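PDB 5TP4: amidase, hydantoinase/carbamoylase family from Burkholderia ambifaria, which probably hydrolyses N-carbamoyl-L-amino acids to the free amino acids with the help of zinc ions, as a member of the peptidase M20 family. Local coordinates for residues B[367-370]-B[371-375]; B[345-348]-B[349-353]; B[237-240]-B[241-244]; B[308-311]-B[312-316]; B[174-178]-B[179-183]. All blocks are in the same frame, centred on the assembly; numbering follows the deposited sequence.

Interaction 1: B[367-370]-B[371-375]; sequences DAIL and LARRV
D367 and L371, one helical turn apart, show how a short helix can be packed on one flank and loose on the other. The backbone amide of L371 reaches D367 O at 3.1 Å, and A372 N follows with A368 O at 2.9 Å. On the tight flank the branch CD2 of L371 folds back to 3.4 Å from D367 O, while A372 CB rests at the same distance from A368 O. The methyl of A368 and the side chain of L371, both buried, lie against Y194 of strand 193-199 and T377 of strand 377-382, so this flank belongs to the core.

The other flank is looser and faces solvent at R373, which is exposed. R373 N makes a weak bond to L370 O at 3.3 Å, while L371 O accepts from both R374 N and V375 N. The R373 chain runs extended from CG to NE alongside I369 O, and its guanidinium comes to lie over I369 CG2, which sits 3.5 Å from R373 NH2 near the rim of one face. With CG1 of I369 beside the backbone N (chi1 -65°), CG2 is left anti to it, the placement that lets this methyl reach the arginine. T336 takes the R373 NH2 hydrogen bond.

D367 OD1 is held by S149, and the carboxylate lies close to the zinc-site residues E137 and H92. The arrangement is that of a short helix joining two strands of the sheet, 357-362 and 377-382, with D367 beside the metal site of an M20-family hydrolase.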
loop_
_atom_site.group_PDB
_atom_site.type_symbol
_atom_site.label_atom_id
_atom_site.label_comp_id
_atom_site.label_asym_id
_atom_site.label_seq_id
_atom_site.Cartn_x
_atom_site.Cartn_y
_atom_site.Cartn_z
ATOM N N ASP B 367 -26.996 -16.053 4.246
ATOM C CA ASP B 367 -28.408 -15.861 3.921
ATOM C C ASP B 367 -29.252 -15.655 5.173
ATOM O O ASP B 367 -30.242 -14.912 5.125
ATOM C CB ASP B 367 -28.903 -17.062 3.136
ATOM C CG ASP B 367 -28.267 -17.148 1.749
ATOM O OD1 ASP B 367 -28.443 -16.200 0.928
ATOM O OD2 ASP B 367 -27.571 -18.171 1.466
ATOM N N ALA B 368 -28.889 -16.305 6.288
ATOM C CA ALA B 368 -29.606 -16.092 7.547
ATOM C C ALA B 368 -29.698 -14.621 7.938
ATOM O O ALA B 368 -30.684 -14.218 8.562
ATOM C CB ALA B 368 -28.942 -16.865 8.685
ATOM N N ILE B 369 -28.681 -13.814 7.606
ATOM C CA ILE B 369 -28.718 -12.383 7.938
ATOM C C ILE B 369 -29.927 -11.708 7.296
ATOM O O ILE B 369 -30.653 -10.908 7.932
ATOM C CB ILE B 369 -27.410 -11.703 7.493
ATOM C CG1 ILE B 369 -26.235 -12.261 8.279
ATOM C CG2 ILE B 369 -27.545 -10.174 7.679
ATOM C CD1 ILE B 369 -26.328 -12.036 9.778
ATOM N N LEU B 370 -30.143 -11.990 6.006
ATOM C CA LEU B 370 -31.283 -11.422 5.294
ATOM C C LEU B 370 -32.592 -11.976 5.836
ATOM O O LEU B 370 -33.561 -11.227 6.008
ATOM C CB LEU B 370 -31.177 -11.719 3.797
ATOM C CG LEU B 370 -30.239 -10.883 2.912
ATOM C CD1 LEU B 370 -30.781 -9.495 2.681
ATOM C CD2 LEU B 370 -28.773 -10.834 3.462
ATOM N N LEU B 371 -32.644 -13.282 6.096
ATOM C CA LEU B 371 -33.891 -13.883 6.580
ATOM C C LEU B 371 -34.283 -13.324 7.940
ATOM O O LEU B 371 -35.471 -13.104 8.209
ATOM C CB LEU B 371 -33.774 -15.405 6.668
ATOM C CG LEU B 371 -34.165 -16.193 5.405
ATOM C CD1 LEU B 371 -35.681 -16.161 5.105
ATOM C CD2 LEU B 371 -33.413 -15.715 4.147
ATOM N N ALA B 372 -33.294 -13.073 8.808
ATOM C CA ALA B 372 -33.579 -12.653 10.182
ATOM C C ALA B 372 -34.312 -11.331 10.242
ATOM O O ALA B 372 -34.976 -11.045 11.247
ATOM C CB ALA B 372 -32.283 -12.530 10.985
ATOM N N ARG B 373 -34.199 -10.516 9.197
ATOM C CA ARG B 373 -34.893 -9.243 9.180
ATOM C C ARG B 373 -36.367 -9.396 8.848
ATOM O O ARG B 373 -37.117 -8.429 9.002
ATOM C CB ARG B 373 -34.209 -8.299 8.202
ATOM C CG ARG B 373 -32.787 -7.975 8.657
ATOM C CD ARG B 373 -31.992 -7.229 7.580
ATOM N NE ARG B 373 -30.619 -7.031 8.042
ATOM C CZ ARG B 373 -29.565 -6.922 7.241
ATOM N NH1 ARG B 373 -29.725 -6.971 5.916
ATOM N NH2 ARG B 373 -28.352 -6.769 7.771
ATOM N N ARG B 374 -36.797 -10.591 8.445
ATOM C CA ARG B 374 -38.179 -10.801 8.027
ATOM C C ARG B 374 -38.838 -11.942 8.791
ATOM O O ARG B 374 -40.057 -11.920 8.967
ATOM C CB ARG B 374 -38.243 -11.081 6.519
ATOM C CG ARG B 374 -38.184 -9.834 5.635
ATOM C CD ARG B 374 -39.507 -9.051 5.658
ATOM N NE ARG B 374 -40.643 -9.851 5.186
ATOM C CZ ARG B 374 -41.284 -9.667 4.029
ATOM N NH1 ARG B 374 -40.922 -8.696 3.196
ATOM N NH2 ARG B 374 -42.307 -10.453 3.707
ATOM N N VAL B 375 -38.090 -12.968 9.193
ATOM C CA VAL B 375 -38.709 -14.120 9.850
ATOM C C VAL B 375 -37.835 -14.574 11.012
ATOM O O VAL B 375 -36.626 -14.300 11.047
ATOM C CB VAL B 375 -38.944 -15.283 8.870
ATOM C CG1 VAL B 375 -39.552 -14.795 7.541
ATOM C CG2 VAL B 375 -37.689 -15.988 8.619
#

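Interaction 2: B[345-348]-B[349-353]; sequences LVAR and AAEAF
A347 and E351 meet along one side of a regular helix, where the acidic chain starts out against the turn before it. CG of E351 lies anti to its own carbonyl carbon (chi1 -66°), which brings this methylene to 3.2 Å from A347 O, while the extended remainder carries the carboxylate past the small methyl of A347; E351 OE2 is 4.3 Å from A347 CB. The same carbonyl receives the E351 amide, with E351 N 2.9 Å from A347 O, so backbone and side chain of E351 both border this oxygen.

R348, next in sequence after A347, sends its own extended chain outward in another direction. Its guanidinium does not meet E351: R348 NH1 and E351 OE1 remain 6.8 Å apart, and any attraction between these opposite charges is probably modest. Instead R348 NE forms a salt bridge with E344, one turn earlier, which fixes the direction of the arginine. The alanines keep the remaining contacts short and simple. A349 CB stands 3.5 Å from L345 O, and A352 CB lies 3.4 Å from R348 O, each methyl lying beside the carbonyl to which its own amide is bonded.

R348 and E351 are thus both exposed but apart, and the small and apolar side chains of helix 340-353 meet its neighbours. V346 packs on strand 377-382, A347 and A350 on strand 212-229, and L345 on helix 398-416, while A349 and A352 touch M9 near the start of the chain; the helix therefore lies over the sheet with helix 398-416 at its flank.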
loop_
_atom_site.group_PDB
_atom_site.type_symbol
_atom_site.label_atom_id
_atom_site.label_comp_id
_atom_site.label_asym_id
_atom_site.label_seq_id
_atom_site.Cartn_x
_atom_site.Cartn_y
_atom_site.Cartn_z
ATOM N N LEU B 345 -33.836 -22.507 21.091
ATOM C CA LEU B 345 -33.990 -23.913 20.712
ATOM C C LEU B 345 -32.637 -24.535 20.387
ATOM O O LEU B 345 -32.386 -25.710 20.689
ATOM C CB LEU B 345 -34.913 -24.044 19.499
ATOM C CG LEU B 345 -36.365 -23.603 19.740
ATOM C CD1 LEU B 345 -37.178 -23.743 18.457
ATOM C CD2 LEU B 345 -37.023 -24.415 20.873
ATOM N N VAL B 346 -31.772 -23.770 19.708
ATOM C CA VAL B 346 -30.424 -24.243 19.412
ATOM C C VAL B 346 -29.681 -24.552 20.700
ATOM O O VAL B 346 -29.055 -25.616 20.844
ATOM C CB VAL B 346 -29.675 -23.202 18.560
ATOM C CG1 VAL B 346 -28.199 -23.598 18.376
ATOM C CG2 VAL B 346 -30.337 -23.086 17.200
ATOM N N ALA B 347 -29.731 -23.619 21.651
ATOM C CA ALA B 347 -29.064 -23.807 22.932
ATOM C C ALA B 347 -29.604 -25.038 23.646
ATOM O O ALA B 347 -28.839 -25.853 24.167
ATOM C CB ALA B 347 -29.241 -22.552 23.799
ATOM N N ARG B 348 -30.932 -25.190 23.682
ATOM C CA ARG B 348 -31.499 -26.304 24.427
ATOM C C ARG B 348 -31.099 -27.633 23.800
ATOM O O ARG B 348 -30.872 -28.615 24.520
ATOM C CB ARG B 348 -33.031 -26.199 24.508
ATOM C CG ARG B 348 -33.564 -25.015 25.293
ATOM C CD ARG B 348 -35.126 -25.024 25.274
ATOM N NE ARG B 348 -35.682 -23.996 26.154
ATOM C CZ ARG B 348 -35.943 -24.194 27.448
ATOM N NH1 ARG B 348 -35.724 -25.387 28.019
ATOM N NH2 ARG B 348 -36.429 -23.203 28.179
ATOM N N ALA B 349 -31.030 -27.695 22.464
ATOM C CA ALA B 349 -30.617 -28.941 21.827
ATOM C C ALA B 349 -29.174 -29.254 22.173
ATOM O O ALA B 349 -28.838 -30.408 22.503
ATOM C CB ALA B 349 -30.815 -28.869 20.311
ATOM N N ALA B 350 -28.305 -28.235 22.125
ATOM C CA ALA B 350 -26.914 -28.469 22.506
ATOM C C ALA B 350 -26.826 -28.952 23.946
ATOM O O ALA B 350 -26.066 -29.879 24.265
ATOM C CB ALA B 350 -26.078 -27.199 22.330
ATOM N N GLU B 351 -27.594 -28.332 24.839
ATOM C CA GLU B 351 -27.493 -28.720 26.242
ATOM C C GLU B 351 -28.030 -30.125 26.462
ATOM O O GLU B 351 -27.471 -30.883 27.268
ATOM C CB GLU B 351 -28.231 -27.711 27.130
ATOM C CG GLU B 351 -27.549 -26.348 27.095
ATOM C CD GLU B 351 -28.269 -25.298 27.923
ATOM O OE1 GLU B 351 -29.012 -25.684 28.852
ATOM O OE2 GLU B 351 -28.082 -24.091 27.641
ATOM N N ALA B 352 -29.109 -30.493 25.762
ATOM C CA ALA B 352 -29.690 -31.821 25.968
ATOM C C ALA B 352 -28.692 -32.929 25.620
ATOM O O ALA B 352 -28.674 -33.982 26.266
ATOM C CB ALA B 352 -30.959 -31.989 25.136
ATOM N N PHE B 353 -27.897 -32.728 24.565
ATOM C CA PHE B 353 -26.873 -33.676 24.143
ATOM C C PHE B 353 -25.598 -33.577 24.973
ATOM O O PHE B 353 -24.715 -34.457 24.871
ATOM C CB PHE B 353 -26.530 -33.427 22.672
ATOM C CG PHE B 353 -27.442 -34.106 21.709
ATOM C CD1 PHE B 353 -27.264 -35.439 21.410
ATOM C CD2 PHE B 353 -28.465 -33.407 21.092
ATOM C CE1 PHE B 353 -28.097 -36.070 20.505
ATOM C CE2 PHE B 353 -29.312 -34.029 20.182
ATOM C CZ PHE B 353 -29.132 -35.374 19.887
#

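Interaction 3: B[237-240]-B[241-244]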
loop_
_atom_site.group_PDB
_atom_site.type_symbol
_atom_site.label_atom_id
_atom_site.label_comp_id
_atom_site.label_asym_id
_atom_site.label_seq_id
_atom_site.Cartn_x
_atom_site.Cartn_y
_atom_site.Cartn_z
ATOM N N THR B 237 17.324 15.925 2.278
ATOM C CA THR B 237 17.549 17.367 2.420
ATOM C C THR B 237 16.672 18.013 3.490
ATOM O O THR B 237 16.842 19.207 3.766
ATOM C CB THR B 237 17.260 18.109 1.107
ATOM O OG1 THR B 237 15.850 18.049 0.877
ATOM C CG2 THR B 237 17.994 17.483 -0.075
ATOM N N THR B 238 15.721 17.279 4.066
ATOM C CA THR B 238 14.721 17.861 4.959
ATOM C C THR B 238 14.960 17.419 6.392
ATOM O O THR B 238 14.654 16.273 6.738
ATOM C CB THR B 238 13.321 17.438 4.521
ATOM O OG1 THR B 238 13.144 17.687 3.124
ATOM C CG2 THR B 238 12.246 18.195 5.331
ATOM N N PRO B 239 15.489 18.265 7.265
ATOM C CA PRO B 239 15.683 17.831 8.651
ATOM C C PRO B 239 14.350 17.508 9.314
ATOM O O PRO B 239 13.276 17.947 8.881
ATOM C CB PRO B 239 16.368 19.029 9.320
ATOM C CG PRO B 239 17.065 19.734 8.186
ATOM C CD PRO B 239 16.129 19.572 7.001
ATOM N N MET B 240 14.435 16.679 10.359
ATOM C CA MET B 240 13.210 16.120 10.924
ATOM C C MET B 240 12.239 17.185 11.404
ATOM O O MET B 240 11.020 17.011 11.191
ATOM C CB MET B 240 13.560 15.133 12.048
ATOM C CG MET B 240 14.385 13.938 11.611
ATOM S SD MET B 240 13.678 12.873 10.348
ATOM C CE MET B 240 12.226 12.176 11.206
ATOM N N PRO B 241 12.670 18.283 12.040
ATOM C CA PRO B 241 11.678 19.255 12.541
ATOM C C PRO B 241 10.877 19.969 11.456
ATOM O O PRO B 241 9.815 20.519 11.764
ATOM C CB PRO B 241 12.531 20.251 13.343
ATOM C CG PRO B 241 13.706 19.505 13.749
ATOM C CD PRO B 241 14.011 18.559 12.600
ATOM N N TYR B 242 11.329 19.968 10.203
ATOM C CA TYR B 242 10.592 20.597 9.116
ATOM C C TYR B 242 9.526 19.703 8.515
ATOM O O TYR B 242 8.732 20.189 7.711
ATOM C CB TYR B 242 11.531 21.011 7.978
ATOM C CG TYR B 242 12.533 22.080 8.336
ATOM C CD1 TYR B 242 13.717 21.748 8.958
ATOM C CD2 TYR B 242 12.314 23.412 7.993
ATOM C CE1 TYR B 242 14.672 22.716 9.265
ATOM C CE2 TYR B 242 13.260 24.391 8.304
ATOM C CZ TYR B 242 14.435 24.029 8.932
ATOM O OH TYR B 242 15.410 24.962 9.261
ATOM N N ARG B 243 9.478 18.440 8.908
ATOM C CA ARG B 243 8.707 17.451 8.186
ATOM C C ARG B 243 7.244 17.448 8.600
ATOM O O ARG B 243 6.891 17.730 9.748
ATOM C CB ARG B 243 9.297 16.065 8.420
ATOM C CG ARG B 243 10.706 15.974 7.932
ATOM C CD ARG B 243 11.222 14.580 8.043
ATOM N NE ARG B 243 12.541 14.522 7.382
ATOM C CZ ARG B 243 13.064 13.440 6.848
ATOM N NH1 ARG B 243 12.392 12.287 6.879
ATOM N NH2 ARG B 243 14.256 13.531 6.259
ATOM N N LYS B 244 6.394 17.101 7.632
ATOM C CA LYS B 244 4.965 16.857 7.841
ATOM C C LYS B 244 4.695 15.495 7.187
ATOM O O LYS B 244 4.200 15.392 6.066
ATOM C CB LYS B 244 4.141 17.977 7.268
ATOM C CG LYS B 244 4.380 19.303 8.036
ATOM C CD LYS B 244 3.791 20.476 7.294
ATOM C CE LYS B 244 4.247 21.803 7.886
ATOM N NZ LYS B 244 3.614 22.956 7.165
HETATM O O HOH W 1 8.493 16.800 12.268
#
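R243 reaches back over a tight turn to T238, a compact case of a side chain closing a loop on its own backbone. Among the hydrogen bonds, the arginine grips T238 O side-on with two nitrogens: R243 NE and R243 NH2 each lie 2.8 Å from that single oxygen, which sits in the guanidinium plane. The chain is extended from CG to NE (chi2 -174°), long enough to span the turn. The backbone adds two i to i+3 bonds of 3.1 Å around the 3-10 turn, Y242 N to P239 O and R243 N to M240 O. A water lies within hydrogen-bonding distance of M240 O and R243 O, though it may not serve both at once.

The sulfur contact comes next. M240, bent at chi2 and chi3, lays SD over one face of the guanidinium, 3.6 Å from R243 NE and offset toward the rim, whereas T238 O is met at the edge.

Apolar contacts complete the turn. P239 packs obliquely against the ring of Y242, with P239 CD 3.8 Å from Y242 CD1, and T238 CG2 touches both Y242 CB and R243 CG, 3.8 Å from the latter.

T238 OG1 is held by H234, while R243 NH1 bonds T271 of the second subunit and R243 NH2 also serves A235. With its donors shared among T238, A235 and the neighbouring subunit, the guanidinium is probably held rigidly in its plane, and its charge is met by neutral oxygens, so the same group shapes the loop and ties it to the dimer partner.

Interaction 4: B[308-311]-B[312-316]; sequences RALR and DACAR
L310 O receives the amide of C314, with C314 N 2.8 Å away and an N-H...O angle of 172°, in the middle of the long alpha-helix 300-321. The other i to i+4 bonds repeat this pattern on either side, for instance A313 N to A309 O at 2.9 Å. Side chains one turn apart then pair along the helix. The first torsion of L310 (chi1 177°) turns CG away from the backbone N and swings CD1 toward the next turn, while C314 places SG beside its own N; the branch and the sulfur meet on the buried side. That side packs on helix 246-262 through A309, A313 and C314, with C314 also resting on strand 324-337. R311 runs extended to a salt bridge with E307 and a hydrogen bond to I327 O, linking the helix to that same strand.

On the exposed side, D312 curls its carboxylate back toward R308 O, with D312 OD2 3.2 Å from it; both are acceptors, so this is proximity without a bond. The R308 guanidinium turns off, leaving R308 NE 6.5 Å from D312 OD2. The closest side-chain pair here is L310 CD1 against C314 SG, at 3.6 Å.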
loop_
_atom_site.group_PDB
_atom_site.type_symbol
_atom_site.label_atom_id
_atom_site.label_comp_id
_atom_site.label_asym_id
_atom_site.label_seq_id
_atom_site.Cartn_x
_atom_site.Cartn_y
_atom_site.Cartn_z
ATOM N N ARG B 308 -16.684 7.767 16.044
ATOM C CA ARG B 308 -16.486 9.137 16.499
ATOM C C ARG B 308 -15.208 9.271 17.325
ATOM O O ARG B 308 -14.520 10.294 17.238
ATOM C CB ARG B 308 -17.702 9.613 17.289
ATOM C CG ARG B 308 -18.938 9.783 16.424
ATOM C CD ARG B 308 -20.083 10.530 17.154
ATOM N NE ARG B 308 -20.341 10.018 18.511
ATOM C CZ ARG B 308 -21.110 8.975 18.780
ATOM N NH1 ARG B 308 -21.700 8.332 17.793
ATOM N NH2 ARG B 308 -21.286 8.558 20.031
ATOM N N ALA B 309 -14.888 8.260 18.152
ATOM C CA ALA B 309 -13.601 8.246 18.857
ATOM C C ALA B 309 -12.429 8.271 17.886
ATOM O O ALA B 309 -11.426 8.961 18.121
ATOM C CB ALA B 309 -13.499 7.007 19.756
ATOM N N LEU B 310 -12.531 7.524 16.794
ATOM C CA LEU B 310 -11.455 7.516 15.805
ATOM C C LEU B 310 -11.335 8.875 15.122
ATOM O O LEU B 310 -10.236 9.393 14.927
ATOM C CB LEU B 310 -11.711 6.412 14.790
ATOM C CG LEU B 310 -10.693 6.346 13.649
ATOM C CD1 LEU B 310 -9.328 5.982 14.209
ATOM C CD2 LEU B 310 -11.139 5.335 12.592
ATOM N N ARG B 311 -12.458 9.501 14.794
ATOM C CA ARG B 311 -12.359 10.815 14.180
ATOM C C ARG B 311 -11.695 11.803 15.121
ATOM O O ARG B 311 -10.850 12.602 14.695
ATOM C CB ARG B 311 -13.750 11.311 13.774
ATOM C CG ARG B 311 -14.393 10.463 12.701
ATOM C CD ARG B 311 -15.838 10.944 12.421
ATOM N NE ARG B 311 -16.418 10.205 11.294
ATOM C CZ ARG B 311 -16.212 10.516 10.015
ATOM N NH1 ARG B 311 -15.435 11.551 9.690
ATOM N NH2 ARG B 311 -16.769 9.785 9.063
ATOM N N ASP B 312 -12.070 11.769 16.405
ATOM C CA ASP B 312 -11.470 12.672 17.387
ATOM C C ASP B 312 -9.975 12.400 17.511
ATOM O O ASP B 312 -9.158 13.333 17.535
ATOM C CB ASP B 312 -12.136 12.501 18.751
ATOM C CG ASP B 312 -13.624 12.884 18.749
ATOM O OD1 ASP B 312 -14.052 13.692 17.898
ATOM O OD2 ASP B 312 -14.365 12.389 19.623
ATOM N N ALA B 313 -9.608 11.125 17.625
ATOM C CA ALA B 313 -8.200 10.764 17.807
ATOM C C ALA B 313 -7.364 11.171 16.606
ATOM O O ALA B 313 -6.264 11.720 16.756
ATOM C CB ALA B 313 -8.060 9.261 18.059
ATOM N N CYS B 314 -7.844 10.859 15.397
ATOM C CA CYS B 314 -7.092 11.234 14.206
ATOM C C CYS B 314 -6.948 12.744 14.086
ATOM O O CYS B 314 -5.911 13.236 13.631
ATOM C CB CYS B 314 -7.758 10.648 12.962
ATOM S SG CYS B 314 -7.619 8.854 12.870
ATOM N N ALA B 315 -7.987 13.502 14.454
ATOM C CA ALA B 315 -7.846 14.951 14.434
ATOM C C ALA B 315 -6.722 15.402 15.357
ATOM O O ALA B 315 -5.947 16.296 15.006
ATOM C CB ALA B 315 -9.157 15.615 14.842
ATOM N N ARG B 316 -6.630 14.802 16.548
ATOM C CA ARG B 316 -5.600 15.193 17.510
ATOM C C ARG B 316 -4.211 14.849 16.987
ATOM O O ARG B 316 -3.286 15.672 17.061
ATOM C CB ARG B 316 -5.858 14.507 18.852
ATOM C CG ARG B 316 -4.749 14.687 19.872
ATOM C CD ARG B 316 -5.161 14.184 21.266
ATOM N NE ARG B 316 -5.832 12.880 21.248
ATOM C CZ ARG B 316 -5.218 11.707 21.061
ATOM N NH1 ARG B 316 -3.900 11.651 20.854
ATOM N NH2 ARG B 316 -5.931 10.585 21.068
#

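Interaction 5: B[174-178]-B[179-183]; sequences AALDA and CGCRG
D177 and R182 clasp each other across the end of a helix, and their torsions explain the fit. The R182 chain leaves on the far side from its own amide nitrogen (chi1 -165°) and bends at chi3, -76°, which turns the guanidinium back to the last helical turn. It takes the carboxylate side-on: R182 NE meets D177 OD1 on the syn side at 2.8 Å, nearly straight, and R182 NH2 reaches D177 OD2 at 3.1 Å from above the carboxylate plane. The two planes stand 40° apart, so the salt bridge is twisted.

Behind this clasp the backbone closes in a Schellman motif. G180, with positive phi, is its C-prime residue; C181 N binds L176 O at 3.0 Å, and G180 N makes a weak bond to D177 O.

The cysteines differ in their first torsion. C179 sends SG away from its backbone N, whereas C181 keeps SG between N and the carbonyl carbon, the crowded position, and in this way the two sulfurs join at 2.1 Å with one residue between them. L176 CD2 touches the disulfide at C181 SG, 3.9 Å away, while L176 CB faces R182 CB at the same distance.

L176 and R182 both pack on L162 of helix 158-163, and A175 touches the loop residues L43, R141 and F142. Helix 172-179 thus ends beside helix 158-163; after it the chain runs through a loop to strand 193-199, with G183 bonded through its backbone to D68.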
loop_
_atom_site.group_PDB
_atom_site.type_symbol
_atom_site.label_atom_id
_atom_site.label_comp_id
_atom_site.label_asym_id
_atom_site.label_seq_id
_atom_site.Cartn_x
_atom_site.Cartn_y
_atom_site.Cartn_z
ATOM N N ALA B 174 -30.640 -14.312 -18.000
ATOM C CA ALA B 174 -30.089 -15.158 -19.056
ATOM C C ALA B 174 -29.394 -16.380 -18.469
ATOM O O ALA B 174 -29.501 -17.487 -19.012
ATOM C CB ALA B 174 -29.115 -14.355 -19.921
ATOM N N ALA B 175 -28.682 -16.201 -17.346
ATOM C CA ALA B 175 -27.971 -17.330 -16.746
ATOM C C ALA B 175 -28.946 -18.337 -16.147
ATOM O O ALA B 175 -28.686 -19.549 -16.172
ATOM C CB ALA B 175 -26.983 -16.835 -15.687
ATOM N N LEU B 176 -30.051 -17.854 -15.576
ATOM C CA LEU B 176 -31.099 -18.761 -15.106
ATOM C C LEU B 176 -31.649 -19.590 -16.261
ATOM O O LEU B 176 -31.881 -20.799 -16.114
ATOM C CB LEU B 176 -32.232 -17.983 -14.434
ATOM C CG LEU B 176 -31.942 -17.358 -13.065
ATOM C CD1 LEU B 176 -33.098 -16.407 -12.630
ATOM C CD2 LEU B 176 -31.716 -18.443 -12.012
ATOM N N ASP B 177 -31.866 -18.952 -17.414
ATOM C CA ASP B 177 -32.382 -19.667 -18.577
ATOM C C ASP B 177 -31.384 -20.716 -19.063
ATOM O O ASP B 177 -31.776 -21.830 -19.433
ATOM C CB ASP B 177 -32.719 -18.694 -19.701
ATOM C CG ASP B 177 -33.924 -17.832 -19.386
ATOM O OD1 ASP B 177 -34.755 -18.242 -18.551
ATOM O OD2 ASP B 177 -34.044 -16.743 -19.973
ATOM N N ALA B 178 -30.093 -20.381 -19.052
ATOM C CA ALA B 178 -29.062 -21.344 -19.438
ATOM C C ALA B 178 -28.991 -22.504 -18.453
ATOM O O ALA B 178 -28.758 -23.653 -18.852
ATOM C CB ALA B 178 -27.706 -20.646 -19.532
ATOM N N CYS B 179 -29.175 -22.210 -17.160
ATOM C CA CYS B 179 -29.213 -23.202 -16.086
ATOM C C CYS B 179 -30.465 -24.069 -16.151
ATOM O O CYS B 179 -30.448 -25.201 -15.654
ATOM C CB CYS B 179 -29.135 -22.468 -14.740
ATOM S SG CYS B 179 -29.633 -23.363 -13.198
ATOM N N GLY B 180 -31.534 -23.572 -16.772
ATOM C CA GLY B 180 -32.823 -24.239 -16.714
ATOM C C GLY B 180 -33.481 -24.127 -15.356
ATOM O O GLY B 180 -34.283 -24.987 -14.985
ATOM N N CYS B 181 -33.164 -23.087 -14.585
ATOM C CA CYS B 181 -33.709 -23.038 -13.240
ATOM C C CYS B 181 -34.415 -21.712 -12.961
ATOM O O CYS B 181 -34.449 -21.245 -11.822
ATOM C CB CYS B 181 -32.619 -23.337 -12.217
ATOM S SG CYS B 181 -31.184 -22.292 -12.340
ATOM N N ARG B 182 -35.010 -21.111 -13.985
ATOM C CA ARG B 182 -35.927 -19.983 -13.808
ATOM C C ARG B 182 -37.331 -20.522 -13.532
ATOM O O ARG B 182 -38.050 -20.899 -14.462
ATOM C CB ARG B 182 -35.943 -19.098 -15.051
ATOM C CG ARG B 182 -36.573 -17.757 -14.771
ATOM C CD ARG B 182 -37.124 -17.086 -15.988
ATOM N NE ARG B 182 -36.124 -16.492 -16.870
ATOM C CZ ARG B 182 -35.793 -15.205 -16.876
ATOM N NH1 ARG B 182 -36.338 -14.366 -16.002
ATOM N NH2 ARG B 182 -34.905 -14.754 -17.757
ATOM N N GLY B 183 -37.731 -20.544 -12.263
ATOM C CA GLY B 183 -39.080 -20.960 -11.929
ATOM C C GLY B 183 -40.073 -19.875 -12.292
ATOM O O GLY B 183 -39.709 -18.735 -12.605
#

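Along the chain the order is interaction 5, then 3, 4, 2 and 1, all in series. Interactions 3 and 4 lie together in one lobe, their centres about 25 Å apart, on the loop before helix 246-262 and on helix 300-321, which packs against that helix. Interactions 1, 2 and 5 belong to the other lobe, the one that holds the zinc ions. Interactions 1 and 2, with centres about 22 Å apart, both lean on strand 377-382, whereas the centres of 2 and 3 are about 64 Å apart. Only interaction 1 adjoins the zinc-site residues, and interaction 3 reaches the second subunit; these two lie in different lobes, their centres about 55 Å apart.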